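Local coordinates for protein acetyltransferase, GNAT family (Enterococcus faecalis, PDB 1U6M) that probably transfers an acyl group, most likely acetyl from acetyl-coenzyme A, to an acceptor molecule, at residues I22-I30 with E98-E106; T51-L60 with I71-I82. One frame throughout, in Å; residues are numbered along the deposited sequence.

Contact 1: I22-I30 with E98-E106; sequences ILKDMELPI and EDVRLFIEE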
loop_
_atom_site.group_PDB
_atom_site.type_symbol
_atom_site.label_atom_id
_atom_site.label_comp_id
_atom_site.label_asym_id
_atom_site.label_seq_id
_atom_site.Cartn_x
_atom_site.Cartn_y
_atom_site.Cartn_z
ATOM N N ILE A 22 -6.910 6.502 -1.910
ATOM C CA ILE A 22 -5.586 6.765 -2.502
ATOM C C ILE A 22 -5.626 7.254 -3.966
ATOM O O ILE A 22 -4.932 8.219 -4.289
ATOM C CB ILE A 22 -4.708 5.481 -2.405
ATOM C CG1 ILE A 22 -4.449 5.135 -0.929
ATOM C CG2 ILE A 22 -3.375 5.628 -3.151
ATOM C CD1 ILE A 22 -4.059 3.747 -0.724
ATOM N N LEU A 23 -6.387 6.567 -4.834
ATOM C CA LEU A 23 -6.507 6.923 -6.259
ATOM C C LEU A 23 -7.336 8.187 -6.216
ATOM O O LEU A 23 -8.159 8.343 -5.331
ATOM C CB LEU A 23 -7.225 5.828 -7.074
ATOM C CG LEU A 23 -6.714 4.378 -7.027
ATOM C CD1 LEU A 23 -7.410 3.564 -8.023
ATOM C CD2 LEU A 23 -5.193 4.252 -7.211
ATOM N N LYS A 24 -7.179 9.168 -7.042
ATOM C CA LYS A 24 -8.166 10.251 -6.670
ATOM C C LYS A 24 -7.711 11.268 -5.627
ATOM O O LYS A 24 -7.953 12.449 -5.810
ATOM C CB LYS A 24 -9.490 9.658 -6.136
ATOM C CG LYS A 24 -9.778 9.937 -4.701
ATOM C CD LYS A 24 -11.258 10.038 -4.529
ATOM C CE LYS A 24 -11.958 8.745 -4.862
ATOM N NZ LYS A 24 -13.405 8.897 -4.493
ATOM N N ASP A 25 -7.117 10.807 -4.530
ATOM C CA ASP A 25 -6.165 11.632 -3.839
ATOM C C ASP A 25 -4.942 11.891 -4.757
ATOM O O ASP A 25 -4.298 12.914 -4.649
ATOM C CB ASP A 25 -5.762 10.978 -2.528
ATOM C CG ASP A 25 -4.702 11.781 -1.765
ATOM O OD1 ASP A 25 -3.476 11.561 -1.999
ATOM O OD2 ASP A 25 -5.094 12.632 -0.925
ATOM N N MET A 26 -4.626 10.945 -5.639
ATOM C CA MET A 26 -3.686 11.129 -6.766
ATOM C C MET A 26 -4.361 11.826 -7.950
ATOM O O MET A 26 -3.684 12.267 -8.882
ATOM C CB MET A 26 -3.186 9.773 -7.310
ATOM C CG MET A 26 -2.224 9.060 -6.461
ATOM S SD MET A 26 -2.055 7.327 -6.951
ATOM C CE MET A 26 -0.751 7.491 -8.203
ATOM N N GLU A 27 -5.697 11.849 -7.943
ATOM C CA GLU A 27 -6.494 12.445 -9.007
ATOM C C GLU A 27 -6.194 11.771 -10.349
ATOM O O GLU A 27 -5.852 12.402 -11.356
ATOM C CB GLU A 27 -6.280 13.961 -9.055
ATOM C CG GLU A 27 -6.455 14.670 -7.704
ATOM C CD GLU A 27 -6.225 16.174 -7.814
ATOM O OE1 GLU A 27 -5.146 16.659 -7.365
ATOM O OE2 GLU A 27 -7.122 16.858 -8.381
ATOM N N LEU A 28 -6.321 10.462 -10.340
ATOM C CA LEU A 28 -6.033 9.652 -11.478
ATOM C C LEU A 28 -7.112 9.967 -12.484
ATOM O O LEU A 28 -8.297 10.078 -12.125
ATOM C CB LEU A 28 -5.991 8.186 -11.075
ATOM C CG LEU A 28 -4.626 7.458 -11.204
ATOM C CD1 LEU A 28 -3.326 8.248 -10.930
ATOM C CD2 LEU A 28 -4.644 6.187 -10.420
ATOM N N PRO A 29 -6.704 10.193 -13.761
ATOM C CA PRO A 29 -7.708 10.529 -14.789
ATOM C C PRO A 29 -8.726 9.433 -15.047
ATOM O O PRO A 29 -9.807 9.754 -15.506
ATOM C CB PRO A 29 -6.848 10.824 -16.043
ATOM C CG PRO A 29 -5.481 11.207 -15.449
ATOM C CD PRO A 29 -5.326 10.227 -14.315
ATOM N N ILE A 30 -8.410 8.168 -14.775
ATOM C CA ILE A 30 -9.388 7.094 -14.949
ATOM C C ILE A 30 -10.700 7.295 -14.125
ATOM O O ILE A 30 -11.712 6.720 -14.430
ATOM C CB ILE A 30 -8.784 5.681 -14.645
ATOM C CG1 ILE A 30 -9.692 4.562 -15.187
ATOM C CG2 ILE A 30 -8.374 5.486 -13.132
ATOM C CD1 ILE A 30 -9.663 4.471 -16.734
ATOM N N GLU A 98 -5.656 -0.829 -21.598
ATOM C CA GLU A 98 -4.757 -1.538 -20.690
ATOM C C GLU A 98 -3.710 -0.562 -20.146
ATOM O O GLU A 98 -3.158 -0.768 -19.063
ATOM C CB GLU A 98 -4.091 -2.616 -21.503
ATOM C CG GLU A 98 -3.374 -3.691 -20.811
ATOM C CD GLU A 98 -2.670 -4.599 -21.851
ATOM O OE1 GLU A 98 -1.633 -4.155 -22.421
ATOM O OE2 GLU A 98 -3.179 -5.726 -22.110
ATOM N N ASP A 99 -3.488 0.530 -20.870
ATOM C CA ASP A 99 -2.445 1.476 -20.512
ATOM C C ASP A 99 -2.947 2.724 -19.738
ATOM O O ASP A 99 -2.471 3.838 -19.927
ATOM C CB ASP A 99 -1.693 1.853 -21.780
ATOM C CG ASP A 99 -2.496 2.771 -22.707
ATOM O OD1 ASP A 99 -3.743 2.717 -22.807
ATOM O OD2 ASP A 99 -1.851 3.617 -23.321
ATOM N N VAL A 100 -3.968 2.514 -18.904
ATOM C CA VAL A 100 -4.425 3.496 -17.888
ATOM C C VAL A 100 -3.189 3.954 -17.073
ATOM O O VAL A 100 -2.355 3.123 -16.687
ATOM C CB VAL A 100 -5.486 2.803 -16.961
ATOM C CG1 VAL A 100 -4.916 1.527 -16.367
ATOM C CG2 VAL A 100 -6.007 3.726 -15.844
ATOM N N ARG A 101 -3.081 5.244 -16.801
ATOM C CA ARG A 101 -2.039 5.796 -15.968
ATOM C C ARG A 101 -2.294 5.395 -14.492
ATOM O O ARG A 101 -3.374 5.628 -13.961
ATOM C CB ARG A 101 -1.997 7.346 -16.062
ATOM C CG ARG A 101 -2.277 7.916 -17.438
ATOM C CD ARG A 101 -2.247 9.491 -17.455
ATOM N NE ARG A 101 -0.903 9.891 -17.089
ATOM C CZ ARG A 101 -0.006 10.362 -17.939
ATOM N NH1 ARG A 101 -0.311 10.586 -19.219
ATOM N NH2 ARG A 101 1.212 10.580 -17.490
ATOM N N LEU A 102 -1.277 4.827 -13.852
ATOM C CA LEU A 102 -1.347 4.289 -12.503
ATOM C C LEU A 102 -0.206 4.905 -11.715
ATOM O O LEU A 102 -0.073 6.126 -11.664
ATOM C CB LEU A 102 -1.286 2.751 -12.515
ATOM C CG LEU A 102 -2.538 2.053 -13.086
ATOM C CD1 LEU A 102 -2.481 0.488 -13.132
ATOM C CD2 LEU A 102 -3.884 2.590 -12.447
ATOM N N PHE A 103 0.627 4.094 -11.089
ATOM C CA PHE A 103 1.790 4.647 -10.342
ATOM C C PHE A 103 3.069 4.627 -11.136
ATOM O O PHE A 103 3.363 3.682 -11.867
ATOM C CB PHE A 103 2.010 3.874 -9.032
ATOM C CG PHE A 103 0.754 3.626 -8.259
ATOM C CD1 PHE A 103 -0.107 2.593 -8.623
ATOM C CD2 PHE A 103 0.437 4.402 -7.153
ATOM C CE1 PHE A 103 -1.264 2.350 -7.922
ATOM C CE2 PHE A 103 -0.721 4.137 -6.426
ATOM C CZ PHE A 103 -1.577 3.121 -6.827
ATOM N N ILE A 104 3.867 5.648 -10.935
ATOM C CA ILE A 104 5.272 5.588 -11.330
ATOM C C ILE A 104 6.020 4.664 -10.352
ATOM O O ILE A 104 5.919 4.816 -9.144
ATOM C CB ILE A 104 5.869 6.991 -11.495
ATOM C CG1 ILE A 104 4.920 7.840 -12.377
ATOM C CG2 ILE A 104 7.235 6.911 -12.156
ATOM C CD1 ILE A 104 5.425 9.233 -12.684
ATOM N N GLU A 105 6.674 3.640 -10.899
ATOM C CA GLU A 105 7.198 2.486 -10.131
ATOM C C GLU A 105 8.692 2.687 -9.789
ATOM O O GLU A 105 9.546 1.830 -10.079
ATOM C CB GLU A 105 6.966 1.147 -10.889
ATOM C CG GLU A 105 5.493 0.677 -11.054
ATOM C CD GLU A 105 5.339 -0.525 -12.023
ATOM O OE1 GLU A 105 6.165 -0.628 -12.973
ATOM O OE2 GLU A 105 4.395 -1.362 -11.847
ATOM N N GLU A 106 8.997 3.832 -9.179
ATOM C CA GLU A 106 10.396 4.175 -8.922
ATOM C C GLU A 106 10.703 4.562 -7.454
ATOM O O GLU A 106 11.493 5.476 -7.194
ATOM C CB GLU A 106 10.853 5.249 -9.921
ATOM C CG GLU A 106 10.985 4.725 -11.389
ATOM C CD GLU A 106 10.956 5.843 -12.447
ATOM O OE1 GLU A 106 10.622 7.007 -12.122
ATOM O OE2 GLU A 106 11.262 5.542 -13.622
HETATM O O HOH W 1 -5.579 7.032 -14.755
#

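Contact 2: T51-L60 with I71-I82; sequences TYRYGYQRIL and IAVGYPAEDEKI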
loop_
_atom_site.group_PDB
_atom_site.type_symbol
_atom_site.label_atom_id
_atom_site.label_comp_id
_atom_site.label_asym_id
_atom_site.label_seq_id
_atom_site.Cartn_x
_atom_site.Cartn_y
_atom_site.Cartn_z
ATOM N N THR A 51 0.243 -11.577 -7.037
ATOM C CA THR A 51 1.284 -10.589 -7.351
ATOM C C THR A 51 0.795 -9.131 -7.442
ATOM O O THR A 51 1.613 -8.203 -7.544
ATOM C CB THR A 51 2.029 -10.910 -8.688
ATOM O OG1 THR A 51 1.170 -10.679 -9.792
ATOM C CG2 THR A 51 2.514 -12.382 -8.776
ATOM N N TYR A 52 -0.505 -8.897 -7.394
ATOM C CA TYR A 52 -0.995 -7.510 -7.477
ATOM C C TYR A 52 -0.488 -6.644 -6.293
ATOM O O TYR A 52 -0.366 -7.139 -5.154
ATOM C CB TYR A 52 -2.529 -7.485 -7.582
ATOM C CG TYR A 52 -3.080 -6.091 -7.718
ATOM C CD1 TYR A 52 -2.579 -5.225 -8.715
ATOM C CD2 TYR A 52 -4.128 -5.632 -6.879
ATOM C CE1 TYR A 52 -3.041 -3.917 -8.832
ATOM C CE2 TYR A 52 -4.613 -4.296 -7.006
ATOM C CZ TYR A 52 -4.051 -3.464 -8.005
ATOM O OH TYR A 52 -4.490 -2.161 -8.167
ATOM N N ARG A 53 -0.175 -5.376 -6.583
ATOM C CA ARG A 53 0.143 -4.358 -5.587
ATOM C C ARG A 53 -0.701 -4.495 -4.296
ATOM O O ARG A 53 -0.168 -4.522 -3.177
ATOM C CB ARG A 53 -0.047 -2.983 -6.184
ATOM C CG ARG A 53 0.431 -1.864 -5.245
ATOM C CD ARG A 53 0.134 -0.491 -5.890
ATOM N NE ARG A 53 1.005 -0.247 -7.055
ATOM C CZ ARG A 53 2.182 0.393 -6.980
ATOM N NH1 ARG A 53 2.645 0.852 -5.827
ATOM N NH2 ARG A 53 2.923 0.568 -8.062
ATOM N N TYR A 54 -2.008 -4.618 -4.470
ATOM C CA TYR A 54 -2.932 -4.761 -3.380
ATOM C C TYR A 54 -3.531 -6.126 -3.367
ATOM O O TYR A 54 -4.679 -6.258 -2.985
ATOM C CB TYR A 54 -4.065 -3.696 -3.497
ATOM C CG TYR A 54 -3.512 -2.289 -3.535
ATOM C CD1 TYR A 54 -2.831 -1.744 -2.438
ATOM C CD2 TYR A 54 -3.657 -1.484 -4.653
ATOM C CE1 TYR A 54 -2.305 -0.411 -2.474
ATOM C CE2 TYR A 54 -3.105 -0.172 -4.680
ATOM C CZ TYR A 54 -2.448 0.325 -3.591
ATOM O OH TYR A 54 -1.934 1.602 -3.617
ATOM N N GLY A 55 -2.789 -7.140 -3.821
ATOM C CA GLY A 55 -3.225 -8.516 -3.703
ATOM C C GLY A 55 -3.406 -8.838 -2.233
ATOM O O GLY A 55 -2.610 -8.373 -1.417
ATOM N N TYR A 56 -4.422 -9.627 -1.870
ATOM C CA TYR A 56 -4.591 -9.983 -0.440
ATOM C C TYR A 56 -3.334 -10.569 0.197
ATOM O O TYR A 56 -3.039 -10.309 1.328
ATOM C CB TYR A 56 -5.838 -10.821 -0.148
ATOM C CG TYR A 56 -5.741 -12.234 -0.646
ATOM C CD1 TYR A 56 -5.198 -13.232 0.145
ATOM C CD2 TYR A 56 -6.250 -12.580 -1.894
ATOM C CE1 TYR A 56 -5.119 -14.541 -0.304
ATOM C CE2 TYR A 56 -6.161 -13.885 -2.378
ATOM C CZ TYR A 56 -5.595 -14.862 -1.578
ATOM O OH TYR A 56 -5.491 -16.176 -2.044
ATOM N N GLN A 57 -2.541 -11.297 -0.560
ATOM C CA GLN A 57 -1.353 -11.905 -0.018
ATOM C C GLN A 57 -0.267 -10.916 0.404
ATOM O O GLN A 57 0.690 -11.287 1.083
ATOM C CB GLN A 57 -0.842 -12.919 -1.005
ATOM C CG GLN A 57 -1.743 -14.112 -0.982
ATOM C CD GLN A 57 -1.431 -15.116 -2.070
ATOM O OE1 GLN A 57 -2.366 -15.738 -2.621
ATOM N NE2 GLN A 57 -0.116 -15.311 -2.388
ATOM N N ARG A 58 -0.411 -9.668 -0.024
ATOM C CA ARG A 58 0.562 -8.625 0.264
ATOM C C ARG A 58 0.101 -7.774 1.432
ATOM O O ARG A 58 0.808 -6.832 1.841
ATOM C CB ARG A 58 0.723 -7.729 -0.987
ATOM C CG ARG A 58 1.278 -8.449 -2.173
ATOM C CD ARG A 58 1.993 -7.443 -3.076
ATOM N NE ARG A 58 2.429 -7.988 -4.380
ATOM C CZ ARG A 58 3.552 -8.704 -4.575
ATOM N NH1 ARG A 58 4.341 -9.017 -3.551
ATOM N NH2 ARG A 58 3.904 -9.091 -5.801
ATOM N N ILE A 59 -1.072 -8.095 1.963
ATOM C CA ILE A 59 -1.765 -7.227 2.894
ATOM C C ILE A 59 -1.975 -7.787 4.345
ATOM O O ILE A 59 -2.416 -8.950 4.578
ATOM C CB ILE A 59 -3.141 -6.768 2.316
ATOM C CG1 ILE A 59 -2.918 -6.033 0.979
ATOM C CG2 ILE A 59 -3.847 -5.864 3.294
ATOM C CD1 ILE A 59 -4.170 -5.482 0.313
ATOM N N LEU A 60 -1.722 -6.900 5.300
ATOM C CA LEU A 60 -2.066 -7.153 6.695
ATOM C C LEU A 60 -3.292 -6.347 7.066
ATOM O O LEU A 60 -3.367 -5.153 6.751
ATOM C CB LEU A 60 -0.886 -6.781 7.609
ATOM C CG LEU A 60 -0.644 -7.458 8.948
ATOM C CD1 LEU A 60 -0.509 -8.986 8.855
ATOM C CD2 LEU A 60 0.590 -6.851 9.444
ATOM N N ILE A 71 -5.407 -1.325 6.632
ATOM C CA ILE A 71 -4.566 -2.301 5.971
ATOM C C ILE A 71 -3.136 -1.743 5.889
ATOM O O ILE A 71 -2.937 -0.543 5.808
ATOM C CB ILE A 71 -5.112 -2.639 4.544
ATOM C CG1 ILE A 71 -5.063 -1.422 3.579
ATOM C CG2 ILE A 71 -6.497 -3.327 4.647
ATOM C CD1 ILE A 71 -5.647 -1.729 2.173
ATOM N N ALA A 72 -2.157 -2.628 5.930
ATOM C CA ALA A 72 -0.765 -2.298 5.700
ATOM C C ALA A 72 -0.417 -3.136 4.503
ATOM O O ALA A 72 -0.668 -4.363 4.505
ATOM C CB ALA A 72 0.091 -2.732 6.867
ATOM N N VAL A 73 0.159 -2.495 3.496
ATOM C CA VAL A 73 0.474 -3.098 2.180
ATOM C C VAL A 73 1.957 -2.870 1.804
ATOM O O VAL A 73 2.453 -1.734 1.923
ATOM C CB VAL A 73 -0.339 -2.449 1.017
ATOM C CG1 VAL A 73 -0.107 -3.301 -0.309
ATOM C CG2 VAL A 73 -1.797 -2.368 1.394
ATOM N N GLY A 74 2.643 -3.936 1.379
ATOM C CA GLY A 74 4.038 -3.839 1.020
ATOM C C GLY A 74 4.529 -5.108 0.310
ATOM O O GLY A 74 3.781 -6.109 0.210
ATOM N N TYR A 75 5.796 -5.082 -0.143
ATOM C CA TYR A 75 6.299 -6.134 -1.025
ATOM C C TYR A 75 7.815 -6.049 -1.022
ATOM O O TYR A 75 8.378 -4.940 -0.783
ATOM C CB TYR A 75 5.735 -5.993 -2.491
ATOM C CG TYR A 75 5.577 -4.547 -2.947
ATOM C CD1 TYR A 75 6.681 -3.816 -3.431
ATOM C CD2 TYR A 75 4.325 -3.900 -2.869
ATOM C CE1 TYR A 75 6.547 -2.431 -3.788
ATOM C CE2 TYR A 75 4.188 -2.529 -3.234
ATOM C CZ TYR A 75 5.295 -1.823 -3.684
ATOM O OH TYR A 75 5.157 -0.478 -4.029
ATOM N N PRO A 76 8.495 -7.190 -1.318
ATOM C CA PRO A 76 9.967 -7.122 -1.661
ATOM C C PRO A 76 10.213 -6.093 -2.735
ATOM O O PRO A 76 9.459 -6.044 -3.657
ATOM C CB PRO A 76 10.289 -8.506 -2.190
ATOM C CG PRO A 76 9.220 -9.445 -1.402
ATOM C CD PRO A 76 7.953 -8.574 -1.293
ATOM N N ALA A 77 11.246 -5.260 -2.608
ATOM C CA ALA A 77 11.613 -4.252 -3.639
ATOM C C ALA A 77 11.727 -4.802 -5.081
ATOM O O ALA A 77 11.439 -4.091 -6.053
ATOM C CB ALA A 77 12.895 -3.582 -3.263
ATOM N N GLU A 78 12.207 -6.037 -5.230
ATOM C CA GLU A 78 12.336 -6.623 -6.591
ATOM C C GLU A 78 10.988 -6.858 -7.285
ATOM O O GLU A 78 10.993 -7.102 -8.480
ATOM C CB GLU A 78 13.183 -7.910 -6.576
ATOM C CG GLU A 78 12.595 -9.052 -5.749
ATOM C CD GLU A 78 12.933 -8.989 -4.256
ATOM O OE1 GLU A 78 12.710 -10.034 -3.588
ATOM O OE2 GLU A 78 13.381 -7.919 -3.734
ATOM N N ASP A 79 9.861 -6.730 -6.550
ATOM C CA ASP A 79 8.498 -6.974 -7.097
ATOM C C ASP A 79 7.880 -5.727 -7.679
ATOM O O ASP A 79 6.799 -5.778 -8.210
ATOM C CB ASP A 79 7.507 -7.491 -6.035
ATOM C CG ASP A 79 7.762 -8.912 -5.621
ATOM O OD1 ASP A 79 8.664 -9.504 -6.195
ATOM O OD2 ASP A 79 7.086 -9.448 -4.696
ATOM N N GLU A 80 8.566 -4.602 -7.583
ATOM C CA GLU A 80 7.974 -3.315 -7.952
ATOM C C GLU A 80 7.557 -3.106 -9.428
ATOM O O GLU A 80 6.710 -2.232 -9.756
ATOM C CB GLU A 80 8.905 -2.167 -7.563
ATOM C CG GLU A 80 8.005 -0.913 -7.322
ATOM C CD GLU A 80 8.743 0.387 -7.112
ATOM O OE1 GLU A 80 8.034 1.412 -6.911
ATOM O OE2 GLU A 80 10.011 0.376 -7.144
ATOM N N LYS A 81 8.187 -3.855 -10.314
ATOM C CA LYS A 81 7.926 -3.676 -11.708
ATOM C C LYS A 81 6.786 -4.607 -12.186
ATOM O O LYS A 81 6.239 -4.398 -13.249
ATOM C CB LYS A 81 9.230 -3.888 -12.496
ATOM C CG LYS A 81 9.881 -2.593 -12.943
ATOM C CD LYS A 81 10.723 -1.930 -11.926
ATOM C CE LYS A 81 11.166 -0.572 -12.501
ATOM N NZ LYS A 81 12.355 0.127 -11.847
ATOM N N ILE A 82 6.430 -5.612 -11.406
ATOM C CA ILE A 82 5.391 -6.543 -11.789
ATOM C C ILE A 82 4.021 -6.346 -11.092
ATOM O O ILE A 82 3.063 -7.095 -11.406
ATOM C CB ILE A 82 5.865 -8.052 -11.719
ATOM C CG1 ILE A 82 6.344 -8.480 -10.316
ATOM C CG2 ILE A 82 6.994 -8.285 -12.665
ATOM C CD1 ILE A 82 5.311 -9.320 -9.518
HETATM O O HOH W 2 2.376 -9.619 -11.711
HETATM O O HOH W 3 1.726 -6.687 4.509
HETATM O O HOH W 4 5.443 -11.181 -6.435
HETATM O O HOH W 5 4.279 -9.138 -0.766
#

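Contact 1: I22-I30 with E98-E106
Met26 meets the ring of Phe103 in a Met-aromatic contact, where the end of helix 12-25 of this GNAT fold packs against the irregular loop between helix 85-93 and strand 112-120. From CB, the Met26 chain sets CG anti to its own carbonyl carbon (chi1 -73°), which aims it at the loop. SD comes next, 4.3 Å from the Phe103 ring centroid and oblique to the ring, with Phe103 CE2 its nearest ring atom at 3.5 Å. The chain then bends at chi3 (88°), so that CE ends 3.5 Å from Phe103 CD2 and also lies near the carbonyl oxygen of Leu102. An unbranched, polarisable thioether suits this place, since it can follow the ring's contour. Leu23 adds CD2 at 3.8 Å from Phe103 CZ, while Ile22 CG2 stands at the ring edge, near its plane.

Farther along, Leu28 lays CG against the Arg101 carbonyl oxygen, and its CD2 reaches Leu102 CD2. Beta-branched Ile30 and Val100 make a compact apolar pair: Val100 CG2 points into the Ile30 side chain, 3.6 Å from Ile30 CB, and Phe91 of helix 85-93 touches both residues. No direct hydrogen bond joins the segments. Instead one water bridges their backbones, accepting from Ile30 N at 3.1 Å and donating to Arg101 O at 2.7 Å.

Contact 2: T51-L60 with I71-I82
Asp79 OD2 is gripped by Arg58 and a water. Arg58 NH1 donates to Asp79 OD2 over 3.0 Å in a salt bridge, meeting the oxygen on its anti side, 17° out of the carboxylate plane; NH2 adds a weak bond to the same oxygen, and a water held by NH2 donates weakly to it. The two flat groups are turned 58° apart, and both nitrogens converge on the one oxygen, so this is not a coplanar, two-oxygen pairing. An arginine suits the place because its several N-H groups serve different partners: NH2 also donates to Thr51 O at 3.0 Å, nearly in the guanidinium plane, and NH1 reaches Gly74 O through another water. The chain, extended from CG to NE, carries the guanidinium past Tyr75, whose CB lies 3.5 Å from Arg58 NH1.

Beyond Arg58 the segments run as the two strands of a beta hairpin, 59-64 and 67-76. Leu60 and Ala72 form an antiparallel hydrogen-bonded pair, with Leu60 N to Ala72 O and Ala72 N to Leu60 O both 2.9 Å. Ile59 faces Val73 in the adjoining non-hydrogen-bonded pair; their side chains lie side by side, Ile59 CG1 being 3.9 Å from Val73 CG2. Val73 also turns CG1 toward Tyr54 CD1, at 3.8 Å. Branched Ile59 and Val73 share one sheet face, with apolar neighbours in Tyr54 and helix 12-25; Leu60 and Ala72 share the other. At the far end, Ile82 CD1 packs on Thr51 CB.

Arg53 NH1 forms a salt bridge and Tyr75 OH a hydrogen bond with Asp116 OD1 of strand 112-120, next to 67-76. Ile15 of helix 12-25 packs on Ile59 and Tyr54, and Pro86 of helix 85-93 on Thr51 and Tyr52.

Overall arrangement
The centres of the two contacts lie about 16 Å apart, yet they touch, chiefly through Phe103; Glu105 also packs on Glu80. The Phe103 ring of contact 1 forms a cation-pi pair with Arg53 of contact 2, with Phe103 CD1 3.4 Å from Arg53 NE; Phe103 CZ also approaches Tyr54 OH at 3.6 Å. Along the chain, residues 51-60 and 71-82 both fall between the segments of contact 1. Helix 12-25 is common to both settings: its end enters contact 1, and Val19 packs on Tyr54. In GNAT enzymes acetyl-coenzyme A usually binds where two parallel strands splay apart, here probably 112-120 and 148-154; strand 67-76 of contact 2 neighbours the first of these.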